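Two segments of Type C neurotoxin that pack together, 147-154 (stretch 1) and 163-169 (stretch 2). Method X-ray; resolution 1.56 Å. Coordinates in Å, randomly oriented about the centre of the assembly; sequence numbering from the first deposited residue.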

# COMPACT_ATOMS: atom_id res chain seq x y z
N ASN A 147 4.43 24.59 -0.04
CA ASN A 147 4.32 25.80 0.77
C ASN A 147 4.76 26.99 -0.04
O ASN A 147 5.81 26.96 -0.66
CB ASN A 147 5.22 25.70 2.01
CG ASN A 147 4.90 24.51 2.88
OD1 ASN A 147 3.95 24.53 3.66
ND2 ASN A 147 5.70 23.46 2.77
N ASN A 148 3.95 28.04 -0.05
CA ASN A 148 4.39 29.28 -0.66
C ASN A 148 3.99 30.46 0.21
O ASN A 148 2.80 30.70 0.47
CB ASN A 148 3.85 29.43 -2.08
CG ASN A 148 4.62 30.46 -2.89
OD1 ASN A 148 4.86 31.57 -2.43
ND2 ASN A 148 5.03 30.08 -4.09
N ILE A 149 4.99 31.18 0.68
CA ILE A 149 4.79 32.29 1.59
C ILE A 149 3.93 33.38 0.96
O ILE A 149 3.38 34.23 1.66
CB ILE A 149 6.14 32.86 2.07
CG1 ILE A 149 5.96 33.63 3.38
CG2 ILE A 149 6.78 33.69 0.98
CD1 ILE A 149 5.35 32.78 4.47
N MET A 150 3.78 33.34 -0.36
CA MET A 150 2.96 34.31 -1.07
C MET A 150 1.49 33.93 -1.07
O MET A 150 0.65 34.69 -1.54
CB MET A 150 3.44 34.48 -2.51
CG MET A 150 4.71 35.31 -2.63
SD MET A 150 5.34 35.37 -4.32
CE MET A 150 5.79 33.65 -4.57
N GLY A 151 1.16 32.75 -0.54
CA GLY A 151 -0.23 32.35 -0.53
C GLY A 151 -0.57 31.21 0.40
O GLY A 151 -1.05 31.44 1.52
N TYR A 152 -0.33 29.99 -0.07
CA TYR A 152 -0.93 28.81 0.55
C TYR A 152 0.03 27.67 0.79
O TYR A 152 1.06 27.52 0.13
CB TYR A 152 -2.09 28.30 -0.32
CG TYR A 152 -3.02 29.42 -0.63
CD1 TYR A 152 -2.74 30.28 -1.67
CD2 TYR A 152 -4.12 29.67 0.16
CE1 TYR A 152 -3.54 31.35 -1.93
CE2 TYR A 152 -4.95 30.75 -0.10
CZ TYR A 152 -4.64 31.58 -1.15
OH TYR A 152 -5.41 32.67 -1.46
N MET A 153 -0.33 26.85 1.76
CA MET A 153 0.24 25.52 1.81
C MET A 153 -0.84 24.54 1.39
O MET A 153 -2.03 24.75 1.65
CB MET A 153 0.81 25.22 3.19
CG MET A 153 -0.15 25.33 4.32
SD MET A 153 0.74 25.04 5.85
CE MET A 153 -0.63 25.09 7.00
N LYS A 154 -0.44 23.49 0.69
CA LYS A 154 -1.39 22.58 0.07
C LYS A 154 -0.98 21.16 0.36
O LYS A 154 0.21 20.84 0.37
CB LYS A 154 -1.44 22.81 -1.44
CG LYS A 154 -2.11 24.14 -1.82
CD LYS A 154 -1.67 24.64 -3.21
CE LYS A 154 -2.35 23.89 -4.35
NZ LYS A 154 -1.82 24.33 -5.68
N GLN A 163 -6.48 19.44 0.33
CA GLN A 163 -6.74 20.57 1.23
C GLN A 163 -5.78 21.71 0.93
O GLN A 163 -4.66 21.50 0.47
CB GLN A 163 -6.55 20.14 2.69
CG GLN A 163 -7.48 19.01 3.15
CD GLN A 163 -8.86 19.51 3.50
OE1 GLN A 163 -9.84 19.18 2.83
NE2 GLN A 163 -8.95 20.29 4.56
N SER A 164 -6.23 22.92 1.22
CA SER A 164 -5.39 24.10 1.12
C SER A 164 -5.63 24.96 2.35
O SER A 164 -6.70 24.91 2.95
CB SER A 164 -5.71 24.88 -0.15
OG SER A 164 -4.87 26.02 -0.28
N GLU A 165 -4.61 25.73 2.74
CA GLU A 165 -4.72 26.64 3.86
C GLU A 165 -3.89 27.88 3.60
O GLU A 165 -2.75 27.81 3.13
CB GLU A 165 -4.29 25.96 5.17
CG GLU A 165 -4.53 26.82 6.40
CD GLU A 165 -5.99 26.87 6.80
OE1 GLU A 165 -6.77 26.03 6.31
OE2 GLU A 165 -6.36 27.73 7.63
N ARG A 166 -4.46 29.03 3.91
CA ARG A 166 -3.77 30.29 3.68
C ARG A 166 -2.66 30.46 4.70
O ARG A 166 -2.86 30.21 5.89
CB ARG A 166 -4.78 31.43 3.79
CG ARG A 166 -4.26 32.79 3.44
CD ARG A 166 -5.43 33.76 3.29
NE ARG A 166 -6.22 33.88 4.51
CZ ARG A 166 -7.29 33.15 4.80
NH1 ARG A 166 -7.73 32.23 3.95
NH2 ARG A 166 -7.93 33.33 5.95
N ILE A 167 -1.48 30.86 4.25
CA ILE A 167 -0.37 31.13 5.17
C ILE A 167 0.22 32.52 4.96
O ILE A 167 1.08 32.95 5.72
CB ILE A 167 0.75 30.07 5.08
CG1 ILE A 167 1.30 29.96 3.65
CG2 ILE A 167 0.26 28.71 5.59
CD1 ILE A 167 2.57 29.15 3.55
N GLU A 168 -0.27 33.23 3.94
CA GLU A 168 0.24 34.55 3.61
C GLU A 168 -0.05 35.52 4.75
O GLU A 168 0.59 36.57 4.86
CB GLU A 168 -0.39 35.06 2.32
CG GLU A 168 0.24 36.33 1.78
CD GLU A 168 -0.55 36.93 0.62
OE1 GLU A 168 -1.73 36.53 0.43
OE2 GLU A 168 0.00 37.80 -0.09
N ASP A 169 -1.00 35.16 5.60
CA ASP A 169 -1.40 36.00 6.72
C ASP A 169 -0.66 35.70 8.03
O ASP A 169 -0.83 36.40 9.03
CB ASP A 169 -2.92 35.93 6.94
CG ASP A 169 -3.41 34.50 7.18
OD1 ASP A 169 -2.84 33.55 6.60
OD2 ASP A 169 -4.39 34.34 7.94

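The two segments pair as antiparallel strands, residues 152-154 against 163-166, with an angle of 159° between their N-to-C directions. The register rests on the Met153-Glu165 pair, where Met153 N donates to Glu165 O (2.9 Å, 156° at hydrogen) and Glu165 N donates to Met153 O (3.0 Å, 153°). On one side of this pair, Tyr152 CA and Arg166 CA approach to 4.5 Å; on the other, Lys154 CA lies 4.4 Å from Ser164 CA. Both are non-hydrogen-bonded pairs, and CA-H...O contacts accompany them, the shortest from Tyr152 CA to Glu165 O at 3.3 Å.

Beyond the strand, Gly151 O accepts two amides: Ile167 N at 2.8 Å and a nearly linear 172°, and Glu168 N at 3.1 Å, a weak bond because its angle falls to 134°. Gly151 closes a type I turn begun at Asn148, marked by Gly151 N to Asn148 O at 2.8 Å. The t rotamer of Asn148 brings its OD1 within 2.9 Å of Met150 N, a hydrogen bond that ties the side chain to the turn. At phi/psi -164/-83, an ideal CB on Gly151 would lie 2.7 Å from Tyr152 CD1, so the ring occupies the space a side chain would need.

Ile167 is the most extensively covered residue, with 109 Å² buried by the other segment. Its CA-to-CB bond points toward that segment, and chi1 of 57° (p) with chi2 of 169° (t) extends CD1 to 3.5 Å from Asn148 O, at the start of the turn. The other branch, CG2, lies 3.6 Å from Met153 CG. Met153 is p at chi1 and then t, t; this extended chain carries CE alongside Glu165, 4.2 Å from its CB. The two side chains share a face of the sheet, but the end of Glu165 leads away.

Lys154 and Ser164 share the other face. The t rotamer of Ser164 places OG 3.7 Å from Lys154 CG and 3.6 Å from Tyr152 CB, close packing rather than hydrogen bonding. Lys154 touches Ser164 through its aliphatic stem, while its end leads away. Tyr152, with chi1 of -51° (m), lays its ring obliquely beside the partner strand: CD2 is 3.6 Å from Arg166 CA, and CE2 is 4.0 Å from Arg166 CB. Arg166 itself points away overall, and its NE forms a long salt bridge with Asp169 OD2 at 3.9 Å.

Glu168 is extended, t at chi1 and chi2, bringing CD to 3.3 Å from Met150 O. The nearby OE2 is 3.5 Å from Met150 O, but both are acceptors, so the approach is not a hydrogen bond.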